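Long-range contact in RhCC (Rhodococcus jostii, PDB 4U5R), which is a magnesium-binding member of the tautomerase superfamily that probably acts as an unusual cofactor-independent oxygenase: residues 27-31 and 81-86. The protein carries 1 engineered substitution. Sequence-based numbering, arbitrary orientation.
Sequences IYVDY and LMMTVA
Residues 27-31, near the C-terminal end of helix 14-32, pack against residues 81-86 of helix 76-90. Both segments are α-helical, with i to i-4 bonds such as Tyr31 N to Ile27 O (3.0 Å) and Val85 N to Leu81 O (2.8 Å). The axes of the two short segments come within 11.8 Å at closest approach, with 128° between their N-to-C directions, so the two segments cross obliquely, nearer antiparallel than parallel. The register is set by Ile27 and Val85, whose CA atoms lie 7.3 Å apart.

The contact is held by apolar packing and buries 294 Å². Ile27, in the mt rotamer, points at the partner helix, placing CG1 3.8 Å from Val85 CG1 and CD1 3.9 Å from Ala86 CA. Tyr31 (chi1 m) reaches across at the exposed margin; its CE2 lies 3.9 Å from Leu81 CD2 and its OH 3.6 Å from Val85 CG2.

On the sheet side a Met-aromatic contact forms: Met82 SD sits 5.4 Å from the Tyr28 ring centroid, in an oblique approach, and Met82 CE is 3.6 Å from Tyr28 OH. That hydroxyl is hydrogen-bonded to His68 and Trp3, while Met82 also rests on Ile105 of strand 100-107.

Two helices packed side by side over one face of a four-stranded mixed sheet, order 2-1-3-4, are characteristic of the duplicated β-α-β fold of the tautomerase superfamily.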
# COMPACT_ATOMS: atom_id res chain seq x y z
N ILE B 27 -4.02 21.07 -2.45
CA ILE B 27 -2.75 20.99 -1.72
C ILE B 27 -1.55 21.01 -2.66
O ILE B 27 -0.61 21.79 -2.48
CB ILE B 27 -2.65 19.72 -0.84
CG1 ILE B 27 -3.75 19.69 0.22
CG2 ILE B 27 -1.29 19.66 -0.16
CD1 ILE B 27 -3.75 18.42 1.07
N TYR B 28 -1.57 20.14 -3.66
CA TYR B 28 -0.40 19.95 -4.50
C TYR B 28 -0.29 21.00 -5.59
O TYR B 28 0.82 21.37 -5.98
CB TYR B 28 -0.40 18.55 -5.11
CG TYR B 28 -0.47 17.49 -4.05
CD1 TYR B 28 0.69 17.06 -3.40
CD2 TYR B 28 -1.68 16.91 -3.69
CE1 TYR B 28 0.63 16.09 -2.41
CE2 TYR B 28 -1.75 15.94 -2.70
CZ TYR B 28 -0.59 15.53 -2.07
OH TYR B 28 -0.66 14.56 -1.10
N VAL B 29 -1.43 21.47 -6.08
CA VAL B 29 -1.46 22.61 -7.00
C VAL B 29 -0.93 23.86 -6.31
O VAL B 29 -0.05 24.55 -6.83
CB VAL B 29 -2.87 22.91 -7.53
CG1 VAL B 29 -2.86 24.20 -8.36
CG2 VAL B 29 -3.40 21.76 -8.36
N ASP B 30 -1.45 24.15 -5.12
CA ASP B 30 -1.12 25.39 -4.43
C ASP B 30 0.32 25.42 -3.91
O ASP B 30 0.98 26.45 -3.98
CB ASP B 30 -2.08 25.64 -3.26
CG ASP B 30 -3.48 25.97 -3.73
OD1 ASP B 30 -3.64 26.23 -4.93
OD2 ASP B 30 -4.42 25.98 -2.89
N TYR B 31 0.81 24.29 -3.40
CA TYR B 31 2.12 24.29 -2.76
C TYR B 31 3.28 23.92 -3.68
O TYR B 31 4.42 24.26 -3.39
CB TYR B 31 2.11 23.37 -1.54
CG TYR B 31 1.54 24.02 -0.30
CD1 TYR B 31 0.18 24.00 -0.05
CD2 TYR B 31 2.37 24.68 0.61
CE1 TYR B 31 -0.35 24.60 1.08
CE2 TYR B 31 1.85 25.28 1.74
CZ TYR B 31 0.49 25.24 1.97
OH TYR B 31 -0.03 25.84 3.09
N LEU B 81 4.16 20.49 7.87
CA LEU B 81 3.21 21.33 7.16
C LEU B 81 2.30 20.49 6.25
O LEU B 81 1.10 20.76 6.15
CB LEU B 81 3.95 22.39 6.35
CG LEU B 81 3.10 23.39 5.57
CD1 LEU B 81 2.07 24.05 6.48
CD2 LEU B 81 4.00 24.45 4.94
N MET B 82 2.86 19.48 5.61
CA MET B 82 2.07 18.56 4.80
C MET B 82 0.95 17.89 5.61
O MET B 82 -0.21 17.84 5.16
CB MET B 82 2.97 17.48 4.18
CG MET B 82 2.19 16.36 3.48
SD MET B 82 1.32 16.99 2.03
CE MET B 82 -0.20 16.03 2.10
N MET B 83 1.31 17.37 6.78
CA MET B 83 0.33 16.77 7.69
C MET B 83 -0.69 17.81 8.14
O MET B 83 -1.88 17.53 8.21
CB MET B 83 1.02 16.15 8.91
CG MET B 83 2.07 15.11 8.56
SD MET B 83 1.56 13.92 7.29
CE MET B 83 0.24 12.98 8.07
N THR B 84 -0.21 19.02 8.43
CA THR B 84 -1.10 20.06 8.92
C THR B 84 -2.12 20.43 7.84
O THR B 84 -3.32 20.50 8.11
CB THR B 84 -0.31 21.31 9.36
OG1 THR B 84 0.53 20.97 10.47
CG2 THR B 84 -1.25 22.44 9.77
N VAL B 85 -1.65 20.63 6.62
CA VAL B 85 -2.55 21.01 5.54
C VAL B 85 -3.51 19.87 5.15
O VAL B 85 -4.69 20.10 4.87
CB VAL B 85 -1.75 21.47 4.31
CG1 VAL B 85 -2.68 21.79 3.17
CG2 VAL B 85 -0.93 22.71 4.67
N ALA B 86 -3.02 18.63 5.16
CA ALA B 86 -3.87 17.48 4.90
C ALA B 86 -5.05 17.43 5.87
O ALA B 86 -6.18 17.23 5.45
CB ALA B 86 -3.07 16.19 4.99